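Side-chain contacts in leucine--tRNA ligase (PDB 5AH5), which probably joins leucine to its cognate tRNA at the expense of ATP, as a class I aminoacyl-tRNA synthetase with an additional editing activity: residues 35-40 with 115-120; 56-61 with 71-76; 763-768 with 790-795; 778-783 with 799-804. All coordinates share one frame; numbering follows the deposited sequence.

Contact 1. Residues 35-40 with 115-120; sequences VLEMFP and FGYSWA. With LSS (5'-O-(L-leucylsulfamoyl)adenosine), chain I.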
# COMPACT_ATOMS: atom_id res chain seq x y z
N VAL B 35 -3.17 11.92 -4.99
CA VAL B 35 -2.26 10.82 -5.24
C VAL B 35 -1.19 10.86 -4.15
O VAL B 35 -0.62 11.88 -3.93
CB VAL B 35 -1.55 10.93 -6.61
CG1 VAL B 35 -1.10 12.32 -6.96
CG2 VAL B 35 -0.37 9.97 -6.70
N LEU B 36 -0.92 9.74 -3.49
CA LEU B 36 0.22 9.69 -2.59
C LEU B 36 0.88 8.36 -2.63
O LEU B 36 0.34 7.43 -3.21
CB LEU B 36 -0.22 10.03 -1.17
CG LEU B 36 -0.90 9.07 -0.22
CD1 LEU B 36 -0.94 9.67 1.18
CD2 LEU B 36 -2.27 8.77 -0.66
N GLU B 37 2.02 8.31 -1.97
CA GLU B 37 2.86 7.15 -1.89
C GLU B 37 3.15 6.91 -0.41
O GLU B 37 3.00 7.82 0.44
CB GLU B 37 4.20 7.42 -2.51
CG GLU B 37 4.24 7.86 -3.96
CD GLU B 37 4.43 9.33 -4.11
OE1 GLU B 37 5.08 9.94 -3.23
OE2 GLU B 37 3.97 9.89 -5.17
N MET B 38 3.57 5.69 -0.11
CA MET B 38 3.89 5.34 1.29
C MET B 38 5.09 6.11 1.77
O MET B 38 6.22 5.95 1.26
CB MET B 38 4.05 3.83 1.47
CG MET B 38 2.75 3.09 1.38
SD MET B 38 3.10 1.35 1.62
CE MET B 38 1.61 0.60 1.05
N PHE B 39 4.82 7.04 2.71
CA PHE B 39 5.88 7.94 3.25
C PHE B 39 7.01 7.17 3.95
O PHE B 39 6.78 6.09 4.44
CB PHE B 39 5.27 9.13 4.04
CG PHE B 39 4.77 8.83 5.47
CD1 PHE B 39 4.22 7.62 5.85
CD2 PHE B 39 4.74 9.87 6.41
CE1 PHE B 39 3.74 7.44 7.12
CE2 PHE B 39 4.25 9.68 7.68
CZ PHE B 39 3.72 8.49 8.04
N PRO B 40 8.24 7.59 3.78
CA PRO B 40 9.34 6.80 4.21
C PRO B 40 9.71 6.90 5.72
O PRO B 40 9.53 7.95 6.33
CB PRO B 40 10.48 7.36 3.42
CG PRO B 40 10.17 8.75 3.26
CD PRO B 40 8.68 8.82 3.15
N PHE B 115 10.98 15.84 -7.91
CA PHE B 115 9.72 15.40 -7.44
C PHE B 115 8.87 16.59 -6.91
O PHE B 115 9.25 17.31 -5.95
CB PHE B 115 9.87 14.33 -6.33
CG PHE B 115 10.47 13.00 -6.77
CD1 PHE B 115 10.42 12.54 -8.07
CD2 PHE B 115 11.03 12.17 -5.80
CE1 PHE B 115 10.95 11.29 -8.41
CE2 PHE B 115 11.53 10.94 -6.11
CZ PHE B 115 11.51 10.49 -7.43
N GLY B 116 7.67 16.75 -7.49
CA GLY B 116 6.85 17.95 -7.32
C GLY B 116 5.83 17.80 -6.19
O GLY B 116 4.69 17.66 -6.45
N TYR B 117 6.28 17.89 -4.94
CA TYR B 117 5.43 17.72 -3.79
C TYR B 117 4.90 19.10 -3.35
O TYR B 117 5.44 20.13 -3.69
CB TYR B 117 6.19 17.02 -2.66
CG TYR B 117 6.42 15.59 -2.92
CD1 TYR B 117 5.37 14.70 -2.95
CD2 TYR B 117 7.70 15.09 -3.08
CE1 TYR B 117 5.58 13.37 -3.17
CE2 TYR B 117 7.93 13.75 -3.30
CZ TYR B 117 6.89 12.91 -3.37
OH TYR B 117 7.11 11.58 -3.61
N SER B 118 3.72 19.07 -2.77
CA SER B 118 3.09 20.24 -2.16
C SER B 118 3.66 20.28 -0.70
O SER B 118 3.10 19.73 0.28
CB SER B 118 1.58 20.11 -2.10
OG SER B 118 0.99 21.29 -1.49
N TRP B 119 4.80 20.87 -0.64
CA TRP B 119 5.62 21.00 0.60
C TRP B 119 4.96 21.81 1.70
O TRP B 119 5.28 21.62 2.86
CB TRP B 119 6.97 21.57 0.27
CG TRP B 119 7.86 20.64 -0.50
CD1 TRP B 119 8.46 20.90 -1.70
CD2 TRP B 119 8.34 19.35 -0.08
NE1 TRP B 119 9.21 19.84 -2.08
CE2 TRP B 119 9.17 18.88 -1.11
CE3 TRP B 119 8.15 18.55 1.07
CZ2 TRP B 119 9.80 17.64 -1.07
CZ3 TRP B 119 8.74 17.32 1.12
CH2 TRP B 119 9.57 16.86 0.04
N ALA B 120 3.95 22.61 1.37
CA ALA B 120 3.17 23.32 2.40
C ALA B 120 2.39 22.35 3.19
O ALA B 120 1.93 22.70 4.26
CB ALA B 120 2.19 24.33 1.79
C1 LSS I . 7.74 2.48 5.08
N1 LSS I . 12.08 -1.29 -4.02
O1 LSS I . 7.60 1.35 4.66
S1 LSS I . 9.93 2.73 3.98
C2 LSS I . 10.85 -0.79 -4.18
N2 LSS I . 8.81 3.22 4.83
O2 LSS I . 7.75 -0.36 -0.36
N3 LSS I . 10.22 -0.07 -3.22
O3 LSS I . 6.17 1.90 -0.33
C4 LSS I . 10.88 0.15 -2.06
N4 LSS I . 7.12 4.31 6.67
O4 LSS I . 9.34 2.81 -0.34
C5 LSS I . 12.12 -0.41 -1.81
O5 LSS I . 9.37 2.48 2.51
C6 LSS I . 12.71 -1.17 -2.80
N6 LSS I . 13.96 -1.67 -2.59
C7 LSS I . 4.13 3.73 6.01
N7 LSS I . 12.49 -0.06 -0.55
C8 LSS I . 11.48 0.67 -0.00
C9 LSS I . 5.36 3.26 5.22
N9 LSS I . 10.51 0.81 -0.94
CA LSS I . 6.69 3.07 5.97
C10 LSS I . 3.68 2.60 6.94
C11 LSS I . 3.04 4.20 4.98
O1A LSS I . 10.60 1.46 4.31
C21 LSS I . 9.23 1.47 -0.80
C22 LSS I . 8.35 0.79 0.18
C23 LSS I . 7.33 1.87 0.54
C24 LSS I . 8.19 3.11 0.42
C25 LSS I . 8.79 3.55 1.76
O2A LSS I . 10.94 3.74 3.77
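Glu37 and Tyr117 reach for each other from opposite directions and meet through one hydrogen bond, Tyr117 OH to Glu37 OE1, at 2.6 Å. The carboxylate oxygen sits at the edge of the phenol ring, close to its plane, whereas the hydroxyl approaches OE1 from above the carboxylate, 36° out of that plane. The two flat groups are strongly turned against each other, their planes 67° apart. Glu37 gets there by a kink: CG lies beside the backbone N, and a chi2 of 101° then swings the carboxylate toward the loop. Both side chains are buried, and the second oxygen, OE2, is taken by His73 NE2, so that the phenol and the imidazole each bind one oxygen and together should fix the rotation of the carboxylate. The ring of Tyr117 also meets that of His73 at a modest tilt.

Beyond Glu37 the chain leaves strand 32-37 and turns to the bound 5'-O-(L-leucylsulfamoyl)adenosine. Phe39 O accepts a hydrogen bond from the leucyl amino nitrogen N4 at 2.9 Å, and the edge of the Phe39 ring faces the leucyl methyl C11, which lies 3.7 Å from CD1. Glu37 thus stands directly before the ligand-lining residues Met38, Phe39 and Pro40, where an inner strand of the parallel sheet leads to the predicted 'HIGH' region, the arrangement characteristic of the class I synthetase Rossmann-like catalytic domain.

Contact 2. Residues 56-61 with 71-76; sequences MGDTLA and VLHPMG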
# COMPACT_ATOMS: atom_id res chain seq x y z
N MET B 56 6.82 7.29 -9.73
CA MET B 56 5.50 6.90 -10.33
C MET B 56 4.42 7.90 -9.92
O MET B 56 3.58 8.29 -10.75
CB MET B 56 5.07 5.51 -9.90
CG MET B 56 5.97 4.36 -10.37
SD MET B 56 5.46 2.73 -9.74
CE MET B 56 6.82 1.82 -10.48
N GLY B 57 4.46 8.32 -8.65
CA GLY B 57 3.54 9.31 -8.15
C GLY B 57 3.77 10.62 -8.79
O GLY B 57 2.80 11.27 -9.13
N ASP B 58 5.03 11.03 -8.99
CA ASP B 58 5.25 12.30 -9.61
C ASP B 58 4.76 12.39 -11.10
O ASP B 58 4.30 13.42 -11.55
CB ASP B 58 6.73 12.63 -9.64
CG ASP B 58 6.96 14.11 -9.95
OD1 ASP B 58 6.33 14.96 -9.29
OD2 ASP B 58 7.75 14.44 -10.86
N THR B 59 5.07 11.34 -11.87
CA THR B 59 4.65 11.22 -13.23
C THR B 59 3.13 11.34 -13.32
O THR B 59 2.63 12.15 -14.12
CB THR B 59 5.22 9.92 -13.87
OG1 THR B 59 6.65 10.12 -14.01
CG2 THR B 59 4.61 9.68 -15.25
N LEU B 60 2.40 10.56 -12.53
CA LEU B 60 1.00 10.65 -12.54
C LEU B 60 0.55 12.09 -12.16
O LEU B 60 -0.27 12.70 -12.84
CB LEU B 60 0.44 9.64 -11.55
CG LEU B 60 -1.07 9.68 -11.39
CD1 LEU B 60 -1.77 9.49 -12.74
CD2 LEU B 60 -1.46 8.60 -10.44
N ALA B 61 1.11 12.63 -11.08
CA ALA B 61 0.65 13.92 -10.59
C ALA B 61 0.85 15.01 -11.66
O ALA B 61 -0.03 15.80 -11.86
CB ALA B 61 1.39 14.31 -9.31
N VAL B 71 -4.68 18.88 -7.72
CA VAL B 71 -3.99 17.65 -7.27
C VAL B 71 -3.29 17.94 -5.88
O VAL B 71 -2.55 18.90 -5.77
CB VAL B 71 -2.92 17.28 -8.33
CG1 VAL B 71 -2.02 16.16 -7.81
CG2 VAL B 71 -3.59 16.85 -9.67
N LEU B 72 -3.58 17.13 -4.89
CA LEU B 72 -2.78 17.05 -3.68
C LEU B 72 -1.77 15.90 -3.87
O LEU B 72 -2.16 14.77 -3.94
CB LEU B 72 -3.67 16.79 -2.47
CG LEU B 72 -2.90 16.62 -1.11
CD1 LEU B 72 -1.90 17.70 -0.93
CD2 LEU B 72 -3.85 16.59 0.09
N HIS B 73 -0.50 16.22 -4.00
CA HIS B 73 0.56 15.25 -3.99
C HIS B 73 1.57 15.62 -2.86
O HIS B 73 2.47 16.36 -3.08
CB HIS B 73 1.29 15.32 -5.27
CG HIS B 73 2.28 14.23 -5.48
ND1 HIS B 73 3.43 14.44 -6.21
CD2 HIS B 73 2.28 12.92 -5.14
CE1 HIS B 73 4.14 13.35 -6.26
NE2 HIS B 73 3.46 12.40 -5.63
N PRO B 74 1.45 15.01 -1.69
CA PRO B 74 2.19 15.52 -0.53
C PRO B 74 3.23 14.53 -0.10
O PRO B 74 3.18 13.38 -0.51
CB PRO B 74 1.08 15.54 0.53
CG PRO B 74 0.34 14.28 0.27
CD PRO B 74 0.35 14.10 -1.26
N MET B 75 4.12 14.93 0.79
CA MET B 75 5.17 14.07 1.30
C MET B 75 5.51 14.52 2.74
O MET B 75 5.42 15.70 3.13
CB MET B 75 6.45 14.13 0.41
CG MET B 75 7.68 13.32 0.93
SD MET B 75 7.31 11.61 1.27
CE MET B 75 6.83 11.06 -0.41
N GLY B 76 5.87 13.56 3.53
CA GLY B 76 6.20 13.82 4.92
C GLY B 76 6.94 12.58 5.41
O GLY B 76 7.37 11.73 4.60
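Ala61 and His73 make a CH-pi contact, the methyl CB lying over one face of the imidazole, 4.0 Å from its centroid and 26° off the ring normal. The methyl is displaced toward the rim of the ring, with ND1 its nearest atom at 3.7 Å. The same methyl also meets Val71 CG1 at 4.2 Å, a purely apolar touch.

Van der Waals contact with the helix backbone brings in the far end of the ring. With CG trans to the backbone N (chi1 -172°), His73 extends from the end of the strand to the helix, and NE2 comes within 3.6 Å of Gly57 C. CE1 lies 3.7 Å from Asp58 CA. The contact spans helix 48-66 and strand 70-72, the second half of the beta-alpha-beta unit begun by strand 32-37.

Polar partners lie outside the two segments. His73 NE2 is hydrogen-bonded to Glu37 OE2, and ND1 has a weak bond to Gly116 O. Asp58 crosses the histidine at about a right angle without bonding to it; its OD2 forms salt bridges with Arg62 and Arg596, while OD1 accepts from Gly116 N.

Contact 3. Residues 763-768 with 790-795; sequences KLIRTM and RSRLSD. With SO4 (sulfate ion), chain K; nucleotides of chain D.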
# COMPACT_ATOMS: atom_id res chain seq x y z
N LYS B 763 -8.74 -17.57 -39.25
CA LYS B 763 -7.28 -17.62 -39.48
C LYS B 763 -6.80 -16.44 -40.32
O LYS B 763 -7.34 -16.22 -41.41
CB LYS B 763 -6.93 -18.94 -40.21
CG LYS B 763 -5.45 -19.30 -40.18
CD LYS B 763 -5.03 -20.18 -41.35
CE LYS B 763 -3.50 -20.26 -41.48
NZ LYS B 763 -3.09 -20.11 -42.90
N LEU B 764 -5.80 -15.69 -39.85
CA LEU B 764 -5.24 -14.61 -40.63
C LEU B 764 -4.68 -15.11 -41.96
O LEU B 764 -3.78 -15.95 -41.97
CB LEU B 764 -4.10 -13.93 -39.91
CG LEU B 764 -3.35 -12.79 -40.62
CD1 LEU B 764 -4.23 -11.56 -40.76
CD2 LEU B 764 -2.10 -12.40 -39.83
N ILE B 765 -5.17 -14.51 -43.04
CA ILE B 765 -4.69 -14.77 -44.38
C ILE B 765 -3.69 -13.66 -44.83
O ILE B 765 -2.64 -13.98 -45.32
CB ILE B 765 -5.90 -14.87 -45.35
CG1 ILE B 765 -6.91 -15.94 -44.86
CG2 ILE B 765 -5.42 -15.25 -46.73
CD1 ILE B 765 -6.27 -17.29 -44.46
N ARG B 766 -4.02 -12.38 -44.67
CA ARG B 766 -3.18 -11.26 -45.16
C ARG B 766 -3.87 -9.98 -44.70
O ARG B 766 -4.90 -10.01 -44.05
CB ARG B 766 -3.04 -11.24 -46.68
CG ARG B 766 -4.36 -11.10 -47.45
CD ARG B 766 -4.13 -10.86 -48.93
NE ARG B 766 -3.70 -9.47 -49.16
CZ ARG B 766 -3.48 -8.90 -50.33
NH1 ARG B 766 -3.62 -9.55 -51.49
NH2 ARG B 766 -3.13 -7.63 -50.33
N THR B 767 -3.31 -8.85 -45.06
CA THR B 767 -3.94 -7.57 -44.84
C THR B 767 -4.20 -6.94 -46.18
O THR B 767 -3.64 -7.33 -47.19
CB THR B 767 -3.04 -6.59 -44.04
OG1 THR B 767 -1.86 -6.26 -44.80
CG2 THR B 767 -2.61 -7.15 -42.76
N MET B 768 -5.04 -5.93 -46.13
CA MET B 768 -5.58 -5.23 -47.26
C MET B 768 -5.62 -3.75 -46.80
O MET B 768 -5.99 -3.44 -45.67
CB MET B 768 -6.99 -5.81 -47.45
CG MET B 768 -7.90 -5.16 -48.41
SD MET B 768 -9.58 -5.78 -48.23
CE MET B 768 -10.07 -5.34 -46.58
N ARG B 790 -9.88 -15.27 -53.17
CA ARG B 790 -10.44 -15.94 -54.35
C ARG B 790 -9.92 -17.38 -54.44
O ARG B 790 -10.69 -18.30 -54.71
CB ARG B 790 -10.07 -15.22 -55.65
CG ARG B 790 -11.20 -14.62 -56.44
CD ARG B 790 -10.72 -13.70 -57.59
NE ARG B 790 -11.66 -12.58 -57.78
CZ ARG B 790 -11.33 -11.42 -58.33
NH1 ARG B 790 -10.10 -11.18 -58.78
NH2 ARG B 790 -12.24 -10.47 -58.43
N SER B 791 -8.64 -17.57 -54.16
CA SER B 791 -8.04 -18.90 -54.21
C SER B 791 -8.68 -19.82 -53.16
O SER B 791 -9.19 -20.87 -53.48
CB SER B 791 -6.52 -18.83 -54.00
OG SER B 791 -5.89 -18.07 -55.04
N ARG B 792 -8.70 -19.38 -51.92
CA ARG B 792 -9.20 -20.19 -50.82
C ARG B 792 -10.70 -20.43 -50.85
O ARG B 792 -11.14 -21.39 -50.28
CB ARG B 792 -8.83 -19.56 -49.50
CG ARG B 792 -7.38 -19.84 -49.16
CD ARG B 792 -6.85 -18.84 -48.18
NE ARG B 792 -5.39 -18.94 -48.16
CZ ARG B 792 -4.73 -19.73 -47.34
NH1 ARG B 792 -5.37 -20.52 -46.46
NH2 ARG B 792 -3.42 -19.77 -47.42
N LEU B 793 -11.46 -19.56 -51.49
CA LEU B 793 -12.90 -19.76 -51.69
C LEU B 793 -13.23 -20.36 -53.05
O LEU B 793 -14.41 -20.41 -53.41
CB LEU B 793 -13.69 -18.44 -51.56
CG LEU B 793 -13.45 -17.54 -50.34
CD1 LEU B 793 -14.59 -16.54 -50.15
CD2 LEU B 793 -13.19 -18.33 -49.07
N SER B 794 -12.26 -20.78 -53.84
CA SER B 794 -12.61 -21.25 -55.20
C SER B 794 -13.40 -22.58 -55.15
O SER B 794 -14.09 -22.89 -56.10
CB SER B 794 -11.38 -21.41 -56.09
OG SER B 794 -10.56 -22.34 -55.46
N ASP B 795 -13.32 -23.33 -54.05
CA ASP B 795 -14.10 -24.58 -53.87
C ASP B 795 -14.94 -24.61 -52.57
O ASP B 795 -15.21 -25.65 -52.02
CB ASP B 795 -13.14 -25.81 -53.91
CG ASP B 795 -12.17 -25.88 -52.70
OD1 ASP B 795 -11.75 -24.80 -52.17
OD2 ASP B 795 -11.81 -27.02 -52.29
S SO4 K . -2.48 -4.03 -49.99
O1 SO4 K . -2.04 -5.19 -49.18
O2 SO4 K . -3.94 -3.99 -50.32
O3 SO4 K . -1.64 -3.95 -51.22
O4 SO4 K . -2.16 -2.83 -49.17
P U D 20 -5.40 -8.42 -33.91
OP1 U D 20 -4.93 -9.59 -33.14
OP2 U D 20 -4.98 -7.07 -33.58
O5' U D 20 -5.12 -8.60 -35.46
C5' U D 20 -5.38 -9.87 -36.09
C4' U D 20 -4.13 -10.31 -36.81
O4' U D 20 -3.84 -9.33 -37.84
C3' U D 20 -2.88 -10.42 -35.95
O3' U D 20 -2.09 -11.54 -36.36
C2' U D 20 -2.15 -9.10 -36.24
O2' U D 20 -0.76 -9.15 -36.06
C1' U D 20 -2.51 -8.88 -37.72
N1 U D 20 -2.46 -7.48 -38.13
C2 U D 20 -1.53 -7.11 -39.08
O2 U D 20 -0.79 -7.90 -39.61
N3 U D 20 -1.53 -5.78 -39.40
C4 U D 20 -2.34 -4.79 -38.88
O4 U D 20 -2.23 -3.64 -39.29
C5 U D 20 -3.28 -5.24 -37.91
C6 U D 20 -3.29 -6.54 -37.57
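Ile765 and Arg792 are brought together by an arginine chain that stays extended from CG to NE, after a first torsion (chi1 -79°) that sets CG beside the backbone N, and by an isoleucine whose CG1 also lies on the N side (chi1 -55°). The two side chains slide past each other in opposite directions. Ile765 CD1 rests over one face of the guanidinium, offset toward its rim and 3.9 Å from NH1, while CG2 lies 4.0 Å from Arg792 NE. Lys763 comes up beside this pair, its NZ 4.2 Å from Arg792 NH1. The two cations face the bound tRNA: Arg792 NH2 forms a salt bridge to an RNA phosphate, and Lys763 packs on a phosphate, so the anionic backbone probably favours having both cations here.

Strand 763-771 is an outer strand of the small C-terminal mixed sheet, and Arg792 ends helix 787-792, so the contact ties a sheet edge to a helix end on the tRNA-binding surface. On the same strand Leu764 CD2 lies 3.6 Å from O3' of U20 of chain D.

Arg766 points elsewhere. Folded back at chi3 (-75°), it grips Thr767 O side-on with NE at 2.9 Å and NH2 at 3.2 Å, the oxygen lying nearly in the guanidinium plane; NH2 approaches within the carbonyl plane, NE from above it. Its NH1 forms a salt bridge with Glu788, and NH2 has a weak bond to a sulfate, probably from the crystallisation liquor. At the last turn of the helix, Ser791 O accepts from both N and OG of Ser794.

Contact 4. Residues 778-783 with 799-804; sequences DILSTV and KNYRYV. With nucleotides of chain D.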
# COMPACT_ATOMS: atom_id res chain seq x y z
N ASP B 778 -18.68 -2.67 -50.35
CA ASP B 778 -17.41 -2.45 -51.09
C ASP B 778 -16.23 -3.07 -50.38
O ASP B 778 -15.31 -3.60 -51.04
CB ASP B 778 -17.18 -0.96 -51.36
CG ASP B 778 -18.23 -0.35 -52.32
OD1 ASP B 778 -18.98 -1.10 -52.99
OD2 ASP B 778 -18.27 0.91 -52.42
N ILE B 779 -16.22 -3.03 -49.04
CA ILE B 779 -15.19 -3.72 -48.28
C ILE B 779 -15.23 -5.21 -48.61
O ILE B 779 -14.25 -5.78 -49.05
CB ILE B 779 -15.31 -3.51 -46.76
CG1 ILE B 779 -15.05 -2.06 -46.43
CG2 ILE B 779 -14.37 -4.44 -46.00
CD1 ILE B 779 -15.27 -1.71 -44.96
N LEU B 780 -16.39 -5.83 -48.47
CA LEU B 780 -16.54 -7.24 -48.79
C LEU B 780 -16.17 -7.55 -50.24
O LEU B 780 -15.45 -8.49 -50.53
CB LEU B 780 -17.99 -7.69 -48.57
CG LEU B 780 -18.23 -9.16 -48.80
CD1 LEU B 780 -17.51 -10.00 -47.78
CD2 LEU B 780 -19.73 -9.43 -48.77
N SER B 781 -16.66 -6.76 -51.15
CA SER B 781 -16.34 -6.96 -52.56
C SER B 781 -14.79 -6.83 -52.81
O SER B 781 -14.19 -7.65 -53.50
CB SER B 781 -17.18 -5.97 -53.40
OG SER B 781 -16.50 -5.69 -54.56
N THR B 782 -14.15 -5.87 -52.15
CA THR B 782 -12.69 -5.74 -52.26
C THR B 782 -11.93 -6.95 -51.66
O THR B 782 -10.96 -7.44 -52.27
CB THR B 782 -12.21 -4.43 -51.61
OG1 THR B 782 -12.91 -3.36 -52.24
CG2 THR B 782 -10.66 -4.21 -51.79
N VAL B 783 -12.41 -7.44 -50.54
CA VAL B 783 -11.83 -8.62 -49.86
C VAL B 783 -11.97 -9.88 -50.74
O VAL B 783 -11.02 -10.66 -50.86
CB VAL B 783 -12.46 -8.91 -48.45
CG1 VAL B 783 -11.79 -10.09 -47.79
CG2 VAL B 783 -12.29 -7.73 -47.52
N LYS B 799 -20.43 -18.12 -46.11
CA LYS B 799 -21.64 -18.26 -45.28
C LYS B 799 -22.00 -16.98 -44.53
O LYS B 799 -23.19 -16.67 -44.25
CB LYS B 799 -21.41 -19.31 -44.19
CG LYS B 799 -21.08 -20.74 -44.64
CD LYS B 799 -22.10 -21.30 -45.62
CE LYS B 799 -21.95 -22.81 -45.67
NZ LYS B 799 -22.73 -23.37 -46.79
N ASN B 800 -20.95 -16.28 -44.11
CA ASN B 800 -21.12 -15.13 -43.29
C ASN B 800 -19.83 -14.32 -43.28
O ASN B 800 -18.80 -14.77 -43.75
CB ASN B 800 -21.55 -15.56 -41.89
CG ASN B 800 -22.25 -14.48 -41.14
OD1 ASN B 800 -22.63 -13.41 -41.65
ND2 ASN B 800 -22.35 -14.70 -39.86
N TYR B 801 -19.90 -13.13 -42.73
CA TYR B 801 -18.71 -12.45 -42.37
C TYR B 801 -18.96 -11.60 -41.12
O TYR B 801 -20.07 -11.18 -40.85
CB TYR B 801 -18.22 -11.62 -43.54
CG TYR B 801 -19.09 -10.48 -43.89
CD1 TYR B 801 -19.01 -9.29 -43.20
CD2 TYR B 801 -20.01 -10.57 -44.91
CE1 TYR B 801 -19.83 -8.23 -43.49
CE2 TYR B 801 -20.82 -9.50 -45.22
CZ TYR B 801 -20.72 -8.34 -44.50
OH TYR B 801 -21.51 -7.26 -44.79
N ARG B 802 -17.89 -11.41 -40.36
CA ARG B 802 -17.85 -10.51 -39.22
C ARG B 802 -16.91 -9.34 -39.56
O ARG B 802 -15.72 -9.56 -39.72
CB ARG B 802 -17.28 -11.29 -38.06
CG ARG B 802 -17.09 -10.42 -36.82
CD ARG B 802 -18.42 -10.21 -36.13
NE ARG B 802 -18.50 -8.97 -35.37
CZ ARG B 802 -19.47 -8.73 -34.50
NH1 ARG B 802 -20.42 -9.66 -34.25
NH2 ARG B 802 -19.48 -7.57 -33.85
N TYR B 803 -17.45 -8.16 -39.72
CA TYR B 803 -16.70 -6.98 -39.98
C TYR B 803 -16.76 -6.11 -38.73
O TYR B 803 -17.84 -5.73 -38.29
CB TYR B 803 -17.32 -6.22 -41.16
CG TYR B 803 -16.67 -4.92 -41.37
CD1 TYR B 803 -15.28 -4.84 -41.49
CD2 TYR B 803 -17.41 -3.73 -41.45
CE1 TYR B 803 -14.65 -3.64 -41.70
CE2 TYR B 803 -16.75 -2.50 -41.62
CZ TYR B 803 -15.39 -2.47 -41.71
OH TYR B 803 -14.67 -1.31 -41.91
N VAL B 804 -15.61 -5.80 -38.17
CA VAL B 804 -15.55 -4.85 -37.06
C VAL B 804 -14.89 -3.63 -37.66
O VAL B 804 -13.73 -3.73 -38.05
CB VAL B 804 -14.72 -5.40 -35.93
CG1 VAL B 804 -14.60 -4.38 -34.77
CG2 VAL B 804 -15.34 -6.69 -35.43
P C D 64 -20.40 -18.51 -33.16
OP1 C D 64 -21.56 -17.77 -33.66
OP2 C D 64 -20.38 -19.98 -33.02
O5' C D 64 -19.21 -18.16 -34.15
C5' C D 64 -19.02 -18.87 -35.37
C4' C D 64 -17.88 -18.24 -36.12
O4' C D 64 -18.19 -16.87 -36.50
C3' C D 64 -16.59 -18.12 -35.34
O3' C D 64 -15.89 -19.35 -35.33
C2' C D 64 -15.86 -17.04 -36.12
O2' C D 64 -15.31 -17.57 -37.30
C1' C D 64 -17.00 -16.09 -36.48
N1 C D 64 -17.16 -14.98 -35.52
C2 C D 64 -16.28 -13.89 -35.57
O2 C D 64 -15.36 -13.90 -36.39
N3 C D 64 -16.43 -12.88 -34.67
C4 C D 64 -17.44 -12.91 -33.79
N4 C D 64 -17.56 -11.88 -32.94
C5 C D 64 -18.36 -14.00 -33.73
C6 C D 64 -18.17 -15.01 -34.59
P G D 19 -8.40 -8.54 -28.36
OP1 G D 19 -7.01 -8.86 -28.03
OP2 G D 19 -8.99 -7.22 -28.20
O5' G D 19 -8.56 -8.86 -29.93
C5' G D 19 -7.84 -9.96 -30.56
C4' G D 19 -7.97 -9.87 -32.07
O4' G D 19 -9.35 -10.11 -32.42
C3' G D 19 -7.63 -8.49 -32.64
O3' G D 19 -6.98 -8.49 -33.87
C2' G D 19 -8.99 -7.85 -32.84
O2' G D 19 -9.08 -6.78 -33.75
C1' G D 19 -9.80 -9.06 -33.26
N9 G D 19 -11.25 -8.95 -33.11
C8 G D 19 -11.95 -8.06 -32.33
N7 G D 19 -13.24 -8.25 -32.38
C5 G D 19 -13.40 -9.34 -33.22
C6 G D 19 -14.57 -10.02 -33.64
O6 G D 19 -15.74 -9.80 -33.32
N1 G D 19 -14.27 -11.06 -34.51
C2 G D 19 -13.01 -11.43 -34.91
N2 G D 19 -12.93 -12.48 -35.74
N3 G D 19 -11.91 -10.80 -34.53
C4 G D 19 -12.18 -9.78 -33.68
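Ile779 and Leu780 each meet a tyrosine of strand 798-804, and both contacts are made by aliphatic side chains against tyrosine rings. Ile779 crosses Tyr803 at about a right angle, its CD1 touching the phenol end of the ring: CZ lies 3.3 Å from CD1 and OH 3.1 Å, a tight approach in which the methyl packs on the hydroxyl oxygen without a hydrogen bond. Leu780 lies obliquely against Tyr801, with CD2 3.7 Å from CE2 and CD1 3.8 Å from CD2 of the ring.

The polar ends are held outside the pair: Tyr801 OH is hydrogen-bonded to Glu776 and Tyr803 OH to Asn806 N. Within helix 776-785, Thr782 OG1 and N both bind Asp778 O, from opposite faces of its carbonyl plane.

Arg802, between the tyrosines, and Val804 contact the RNA. Arg802 meets the bases mainly through its aliphatic part, CG being 3.3 Å from N3 of C64 of chain D; one guanidinium face is turned to O6 of G19 and N4 of C64, both of chain D.

Strand 798-804 thus turns its tyrosines to the helix and Arg802 to the tRNA. Aliphatic-to-ring packing with bonded hydroxyls holds the protein side, and the arginine's charge may add a general attraction to RNA.

In the fold
Contacts 1 and 2 are buried and contiguous, their centres about 5 Å apart, within the catalytic domain; both reach the parallel sheet in which strands 32-37 and 70-72 are neighbours, and contact 2 is nested inside the loop closed by contact 1. The centres of contacts 3 and 4 lie about 49 to 57 Å from those of contacts 1 and 2, in the C-terminal domain, and share its mixed sheet; Met768 packs on Thr782 and Val783 where they touch. Contact 1 depends on a buried polar bond and contact 2 on close packing round a histidine. Contact 3 is at the surface and rich in cations near RNA, while the partly buried contact 4 is mainly aliphatic-aromatic on its protein side.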